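Local coordinates for protein serine protease inhibitor 4, isoform B (Drosophila melanogaster, PDB 4P0F) that probably inhibits serine and cysteine endopeptidases as a member of the serpin family and is captured here in its cleaved form, at residues Q178-K181 with H182-R185; V280-S283 with E284-Q287; D150-P153 with A154-N158. All coordinates share one frame; numbering follows the deposited sequence.

Contact 1: residues Q178-K181 with H182-R185; sequences QFAK and HLTR
Ala-180 and Leu-183 close a short 3-10 turn in the loop joining strands 161-174 and 185-189 of the serpin fold, and backbone bonds define it. Leu-183 N reaches Ala-180 O at 3.0 Å with an N-H...O angle of 158°. One residue further on, Thr-184 N repeats the i to i+3 pattern on Lys-181 O at 3.2 Å. In both bonds the donor stands well above the plane of the carbonyl it uses, a geometry consistent with tight 3-10 winding.

Solvent and a neighbouring acid add polar contacts. A water donates to Ala-180 O at 2.9 Å and to Thr-184 OG1 at 2.8 Å, linking the start of the turn to the residue that leaves it. Thr-184 OG1 is also hydrogen-bonded to Glu-326, so this hydroxyl ties the turn to the connection that, as in other cleaved serpins, probably leads into the inserted reactive-centre loop, strand 328-341.

The apolar part is small and lies at the surface. Ala-180 CB meets His-182 CE1 obliquely at 3.7 Å and lies 4.0 Å from Leu-183 CD1. Leu-183 CG lies over one face of the imidazole, 3.6 Å above the ring plane and displaced toward the rim. His-182 CG lies between its own backbone N and carbonyl carbon (chi1 75°), which folds the imidazole back beside Ala-180 and Leu-183.

The charged component belongs to Arg-185, where strand 185-189 begins and the backbone pairs with Met-201. Its side chain curls back along the chain, and NH1 bonds to both Thr-184 O and His-182 O; NH2 adds a weak bond to the latter. His-182 O lies at the guanidinium edge, near its plane, and is 2.7 Å from Arg-185 NH1 in a nearly straight bond of 168°.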
loop_
_atom_site.group_PDB
_atom_site.type_symbol
_atom_site.label_atom_id
_atom_site.label_comp_id
_atom_site.label_asym_id
_atom_site.label_seq_id
_atom_site.Cartn_x
_atom_site.Cartn_y
_atom_site.Cartn_z
ATOM N N GLN A 178 -17.898 -12.050 -12.708
ATOM C CA GLN A 178 -17.529 -10.966 -13.602
ATOM C C GLN A 178 -18.746 -10.185 -14.071
ATOM O O GLN A 178 -19.868 -10.707 -14.114
ATOM C CB GLN A 178 -16.767 -11.501 -14.811
ATOM C CG GLN A 178 -15.434 -12.154 -14.484
ATOM C CD GLN A 178 -14.740 -12.678 -15.718
ATOM O OE1 GLN A 178 -14.588 -11.961 -16.705
ATOM N NE2 GLN A 178 -14.328 -13.941 -15.678
ATOM N N PHE A 179 -18.499 -8.927 -14.414
ATOM C CA PHE A 179 -19.481 -8.069 -15.043
ATOM C C PHE A 179 -19.496 -8.383 -16.521
ATOM O O PHE A 179 -18.474 -8.774 -17.089
ATOM C CB PHE A 179 -19.148 -6.587 -14.845
ATOM C CG PHE A 179 -19.057 -6.149 -13.401
ATOM C CD1 PHE A 179 -17.906 -6.375 -12.656
ATOM C CD2 PHE A 179 -20.101 -5.467 -12.810
ATOM C CE1 PHE A 179 -17.825 -5.955 -11.347
ATOM C CE2 PHE A 179 -20.021 -5.051 -11.490
ATOM C CZ PHE A 179 -18.884 -5.287 -10.765
ATOM N N ALA A 180 -20.656 -8.200 -17.132
ATOM C CA ALA A 180 -20.794 -8.315 -18.572
ATOM C C ALA A 180 -20.455 -6.977 -19.209
ATOM O O ALA A 180 -21.112 -5.981 -18.938
ATOM C CB ALA A 180 -22.200 -8.739 -18.933
ATOM N N LYS A 181 -19.453 -6.960 -20.084
ATOM C CA LYS A 181 -19.051 -5.723 -20.742
ATOM C C LYS A 181 -20.190 -5.067 -21.517
ATOM O O LYS A 181 -20.290 -3.847 -21.561
ATOM C CB LYS A 181 -17.875 -5.981 -21.683
ATOM C CG LYS A 181 -16.603 -6.388 -20.967
ATOM C CD LYS A 181 -15.427 -6.497 -21.940
ATOM C CE LYS A 181 -15.649 -7.574 -22.991
ATOM N NZ LYS A 181 -15.957 -8.903 -22.394
ATOM N N HIS A 182 -21.051 -5.860 -22.142
ATOM C CA HIS A 182 -22.095 -5.276 -22.969
ATOM C C HIS A 182 -23.180 -4.590 -22.139
ATOM O O HIS A 182 -24.028 -3.912 -22.695
ATOM C CB HIS A 182 -22.716 -6.337 -23.878
ATOM C CG HIS A 182 -23.633 -7.282 -23.172
ATOM N ND1 HIS A 182 -23.190 -8.435 -22.559
ATOM C CD2 HIS A 182 -24.975 -7.254 -22.995
ATOM C CE1 HIS A 182 -24.219 -9.073 -22.030
ATOM N NE2 HIS A 182 -25.313 -8.375 -22.275
ATOM N N LEU A 183 -23.129 -4.734 -20.815
ATOM C CA LEU A 183 -24.125 -4.114 -19.943
ATOM C C LEU A 183 -23.615 -2.820 -19.323
ATOM O O LEU A 183 -24.370 -2.099 -18.674
ATOM C CB LEU A 183 -24.553 -5.085 -18.835
ATOM C CG LEU A 183 -25.369 -6.297 -19.318
ATOM C CD1 LEU A 183 -25.754 -7.180 -18.143
ATOM C CD2 LEU A 183 -26.614 -5.893 -20.099
ATOM N N THR A 184 -22.338 -2.520 -19.519
ATOM C CA THR A 184 -21.775 -1.303 -18.965
ATOM C C THR A 184 -22.360 -0.111 -19.716
ATOM O O THR A 184 -22.462 -0.126 -20.941
ATOM C CB THR A 184 -20.243 -1.341 -19.046
ATOM O OG1 THR A 184 -19.778 -2.430 -18.246
ATOM C CG2 THR A 184 -19.606 -0.039 -18.557
ATOM N N ARG A 185 -22.780 0.907 -18.970
ATOM C CA ARG A 185 -23.375 2.097 -19.571
ATOM C C ARG A 185 -22.813 3.345 -18.921
ATOM O O ARG A 185 -22.492 3.329 -17.734
ATOM C CB ARG A 185 -24.896 2.102 -19.412
ATOM C CG ARG A 185 -25.633 0.954 -20.075
ATOM C CD ARG A 185 -25.749 1.148 -21.567
ATOM N NE ARG A 185 -26.541 0.085 -22.190
ATOM C CZ ARG A 185 -26.057 -1.111 -22.510
ATOM N NH1 ARG A 185 -24.782 -1.390 -22.281
ATOM N NH2 ARG A 185 -26.840 -2.025 -23.069
HETATM O O HOH W 1 -21.355 -4.202 -16.723
#

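Contact 2: residues V280-S283 with E284-Q287; sequences VELS and EVFQ
Leu-282 lays its CB against the ring of Phe-286, 4.0 Å from Phe-286 CD1, one turn along the helix that begins as strand 263-281 of the serpin fold ends. Its CD2 instead touches Val-285 CG2 at 4.1 Å, the two side chains lying alongside each other and pointing the same way. Having CG anti to the carbonyl carbon (chi1 -75°) carries CD2 of Leu-282 to Val-285, while CB alone meets the ring. Ile-41 of helix 38-49 and Ile-316 of strand 311-324 pack on both Leu-282 and Phe-286, making the apolar side of the turn part of the interior.

Leu-282 occupies the N-cap position but has no polar side-chain atom to offer the first helical amides. The preceding residue supplies one: Glu-281 OE1 accepts Ser-283 N at 3.1 Å, met from above the carboxylate plane. Glu-281 OE2 takes Ser-283 OG at 2.5 Å through its syn lone pair and also receives the amide of Ile-316, so both carboxylate oxygens are engaged and its rotation is restricted. The next two amides, of Glu-284 and Val-285, each donate to a different water.

Regular i to i+4 bonds then start. Ser-283 O accepts Gln-287 N at 2.9 Å, while Phe-286 N reaches Leu-282 O at 3.0 Å, nearly along the C=O axis (C=O...N 166°). The same oxygen touches the edge of the aromatic ring, near its plane, with Phe-286 CD1 3.3 Å from Leu-282 O.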
loop_
_atom_site.group_PDB
_atom_site.type_symbol
_atom_site.label_atom_id
_atom_site.label_comp_id
_atom_site.label_asym_id
_atom_site.label_seq_id
_atom_site.Cartn_x
_atom_site.Cartn_y
_atom_site.Cartn_z
ATOM N N VAL A 280 3.663 9.593 -3.770
ATOM C CA VAL A 280 3.896 10.458 -2.637
ATOM C C VAL A 280 5.234 10.141 -1.990
ATOM O O VAL A 280 5.666 8.981 -1.983
ATOM C CB VAL A 280 2.767 10.314 -1.582
ATOM C CG1 VAL A 280 2.726 8.899 -1.015
ATOM C CG2 VAL A 280 2.917 11.336 -0.473
ATOM N N GLU A 281 5.898 11.178 -1.487
ATOM C CA GLU A 281 7.073 11.002 -0.653
ATOM C C GLU A 281 6.541 11.026 0.789
ATOM O O GLU A 281 5.834 11.959 1.182
ATOM C CB GLU A 281 8.131 12.087 -0.928
ATOM C CG GLU A 281 9.532 11.755 -0.409
ATOM C CD GLU A 281 9.650 11.884 1.088
ATOM O OE1 GLU A 281 8.958 12.743 1.656
ATOM O OE2 GLU A 281 10.445 11.139 1.696
ATOM N N LEU A 282 6.838 9.973 1.544
ATOM C CA LEU A 282 6.125 9.687 2.798
ATOM C C LEU A 282 6.777 10.246 4.069
ATOM O O LEU A 282 6.311 9.954 5.167
ATOM C CB LEU A 282 5.963 8.172 2.952
ATOM C CG LEU A 282 4.906 7.500 2.073
ATOM C CD1 LEU A 282 5.005 6.003 2.180
ATOM C CD2 LEU A 282 3.505 7.951 2.482
ATOM N N SER A 283 7.830 11.059 3.938
ATOM C CA SER A 283 8.517 11.590 5.119
ATOM C C SER A 283 7.566 12.338 6.046
ATOM O O SER A 283 7.601 12.161 7.266
ATOM C CB SER A 283 9.659 12.532 4.714
ATOM O OG SER A 283 10.708 11.807 4.102
ATOM N N GLU A 284 6.722 13.184 5.465
ATOM C CA GLU A 284 5.800 13.983 6.252
ATOM C C GLU A 284 4.792 13.092 6.989
ATOM O O GLU A 284 4.512 13.324 8.169
ATOM C CB GLU A 284 5.086 14.994 5.356
ATOM C CG GLU A 284 4.207 15.987 6.103
ATOM C CD GLU A 284 3.442 16.901 5.161
ATOM O OE1 GLU A 284 3.920 17.127 4.032
ATOM O OE2 GLU A 284 2.356 17.382 5.542
ATOM N N VAL A 285 4.267 12.075 6.311
ATOM C CA VAL A 285 3.332 11.138 6.939
ATOM C C VAL A 285 4.015 10.441 8.122
ATOM O O VAL A 285 3.446 10.364 9.216
ATOM C CB VAL A 285 2.806 10.088 5.931
ATOM C CG1 VAL A 285 2.167 8.899 6.641
ATOM C CG2 VAL A 285 1.811 10.729 4.983
ATOM N N PHE A 286 5.236 9.959 7.917
ATOM C CA PHE A 286 5.951 9.271 8.998
ATOM C C PHE A 286 6.225 10.197 10.169
ATOM O O PHE A 286 6.112 9.787 11.323
ATOM C CB PHE A 286 7.259 8.673 8.496
ATOM C CG PHE A 286 7.110 7.299 7.925
ATOM C CD1 PHE A 286 6.338 7.079 6.801
ATOM C CD2 PHE A 286 7.756 6.227 8.499
ATOM C CE1 PHE A 286 6.210 5.812 6.277
ATOM C CE2 PHE A 286 7.627 4.965 7.984
ATOM C CZ PHE A 286 6.848 4.758 6.861
ATOM N N GLN A 287 6.585 11.445 9.885
ATOM C CA GLN A 287 6.786 12.415 10.946
ATOM C C GLN A 287 5.506 12.648 11.746
ATOM O O GLN A 287 5.528 12.707 12.983
ATOM C CB GLN A 287 7.292 13.727 10.359
ATOM C CG GLN A 287 8.725 13.622 9.851
ATOM C CD GLN A 287 9.134 14.804 9.007
ATOM O OE1 GLN A 287 8.289 15.503 8.444
ATOM N NE2 GLN A 287 10.433 15.045 8.923
HETATM O O HOH W 2 4.195 12.447 3.323
HETATM O O HOH W 3 7.016 14.369 2.705
#

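Contact 3: residues D150-P153 with A154-N158; sequences DLVP and ADVLN
Pro-153 leads into a single 3-10 turn, residues 154-156, in the serpin linker between helix 129-143 and strand 161-174, and has more of its surface buried by the following residues than any other member of the contact. The ring also packs on Ile-317 of strand 311-324, so the linker, which in serpins crosses the face of the main sheet, rests on that sheet. The proline carbonyl makes the turn's first bond: Val-156 N donates to Pro-153 O at 3.2 Å, almost straight at 170°, from above the carbonyl plane. With chi1 at -57°, Val-156 CG1 stands anti to the carbonyl carbon and leaves CG2 between that carbon and the backbone N, where it packs on the proline CD and comes to 3.3 Å from Pro-153 O. Asp-155 meets the ring at CB, with Asp-155 OD1 3.4 Å from Pro-153 CB, a non-bonded polar-apolar contact.

Val-152 adds further apolar contact. Its CG1 meets Val-156 CG2 at 3.8 Å and Leu-157 CD2 at 4.1 Å, both side chains crossing that of Val-152 at about a right angle. Val-152 also packs on Ile-136 of helix 129-143, whereas Leu-157 reaches Val-164 of strand 161-174, and this places the pair between the helix and the strand. Cutting Leu-157 back to an alanine removes both methyls that face Val-152 CG1 and is likely to open a gap between Val-152 and Val-164.

Ala-154 contributes mainly through its backbone. Ala-154 O accepts Leu-157 N at 3.1 Å, extending the i to i+3 pattern, and a second donor, the side-chain amide of Asn-129, holds it to the start of helix 129-143. The amide at the head of the turn is satisfied by solvent: a water accepts Ala-154 N at 2.9 Å and gives a weak bond to Asp-150 OD1.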
loop_
_atom_site.group_PDB
_atom_site.type_symbol
_atom_site.label_atom_id
_atom_site.label_comp_id
_atom_site.label_asym_id
_atom_site.label_seq_id
_atom_site.Cartn_x
_atom_site.Cartn_y
_atom_site.Cartn_z
ATOM N N ASP A 150 9.766 4.551 -12.874
ATOM C CA ASP A 150 10.552 5.618 -12.265
ATOM C C ASP A 150 10.265 5.805 -10.781
ATOM O O ASP A 150 10.078 6.936 -10.329
ATOM C CB ASP A 150 10.304 6.945 -12.989
ATOM C CG ASP A 150 11.353 8.007 -12.650
ATOM O OD1 ASP A 150 12.539 7.653 -12.466
ATOM O OD2 ASP A 150 10.988 9.198 -12.560
ATOM N N LEU A 151 10.254 4.718 -10.013
ATOM C CA LEU A 151 9.970 4.821 -8.578
ATOM C C LEU A 151 10.926 5.786 -7.885
ATOM O O LEU A 151 10.491 6.735 -7.235
ATOM C CB LEU A 151 10.051 3.451 -7.896
ATOM C CG LEU A 151 9.792 3.478 -6.380
ATOM C CD1 LEU A 151 8.344 3.781 -6.095
ATOM C CD2 LEU A 151 10.203 2.189 -5.720
ATOM N N VAL A 152 12.228 5.533 -8.018
ATOM C CA VAL A 152 13.244 6.328 -7.339
ATOM C C VAL A 152 13.961 7.220 -8.337
ATOM O O VAL A 152 14.726 6.722 -9.150
ATOM C CB VAL A 152 14.273 5.436 -6.623
ATOM C CG1 VAL A 152 15.263 6.291 -5.839
ATOM C CG2 VAL A 152 13.564 4.452 -5.703
ATOM N N PRO A 153 13.712 8.540 -8.290
ATOM C CA PRO A 153 14.364 9.403 -9.284
ATOM C C PRO A 153 15.858 9.491 -9.069
ATOM O O PRO A 153 16.318 9.417 -7.929
ATOM C CB PRO A 153 13.716 10.776 -9.061
ATOM C CG PRO A 153 12.563 10.550 -8.156
ATOM C CD PRO A 153 12.842 9.308 -7.384
ATOM N N ALA A 154 16.609 9.666 -10.149
ATOM C CA ALA A 154 18.050 9.782 -10.055
ATOM C C ALA A 154 18.439 10.948 -9.159
ATOM O O ALA A 154 19.476 10.892 -8.499
ATOM C CB ALA A 154 18.663 9.953 -11.436
ATOM N N ASP A 155 17.605 11.988 -9.104
ATOM C CA ASP A 155 18.020 13.210 -8.423
ATOM C C ASP A 155 17.876 13.145 -6.895
ATOM O O ASP A 155 18.214 14.118 -6.216
ATOM C CB ASP A 155 17.292 14.454 -8.988
ATOM C CG ASP A 155 15.771 14.443 -8.819
ATOM O OD1 ASP A 155 15.186 13.631 -8.071
ATOM O OD2 ASP A 155 15.145 15.324 -9.451
ATOM N N VAL A 156 17.444 12.010 -6.349
ATOM C CA VAL A 156 17.522 11.824 -4.882
ATOM C C VAL A 156 18.650 10.881 -4.473
ATOM O O VAL A 156 18.792 10.564 -3.288
ATOM C CB VAL A 156 16.201 11.289 -4.270
ATOM C CG1 VAL A 156 15.057 12.220 -4.593
ATOM C CG2 VAL A 156 15.905 9.869 -4.712
ATOM N N LEU A 157 19.452 10.460 -5.450
ATOM C CA LEU A 157 20.595 9.581 -5.228
ATOM C C LEU A 157 21.885 10.310 -5.565
ATOM O O LEU A 157 21.932 11.053 -6.537
ATOM C CB LEU A 157 20.482 8.313 -6.087
ATOM C CG LEU A 157 19.209 7.483 -5.913
ATOM C CD1 LEU A 157 19.222 6.262 -6.827
ATOM C CD2 LEU A 157 19.015 7.054 -4.471
ATOM N N ASN A 158 22.929 10.080 -4.771
ATOM C CA ASN A 158 24.256 10.623 -5.065
ATOM C C ASN A 158 25.340 9.852 -4.313
ATOM O O ASN A 158 25.071 8.797 -3.747
ATOM C CB ASN A 158 24.317 12.122 -4.734
ATOM C CG ASN A 158 24.099 12.428 -3.252
ATOM O OD1 ASN A 158 24.342 11.599 -2.379
ATOM N ND2 ASN A 158 23.636 13.639 -2.972
HETATM O O HOH W 4 15.397 9.406 -12.777
#

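Overall arrangement
All three contacts join consecutive residues at a change of backbone direction, but their settings differ. Contact 1 is a surface turn, its centre about 29 Å from the chain's centre; none of its touching residues is buried and polar bonds dominate. Contacts 2 and 3 are partly buried, with centres about 16 Å apart, and each has buried apolar groups: Leu-282, Val-285 and Phe-286 in one, Val-152 and Leu-157 in the other. Strand 311-324 is their shared neighbour. Contacts 1 and 3 follow and precede strand 161-174, respectively, yet their centres lie about 41 Å apart. Both form 3-10 turns, whereas contact 2 starts a helix with i to i+4 bonds.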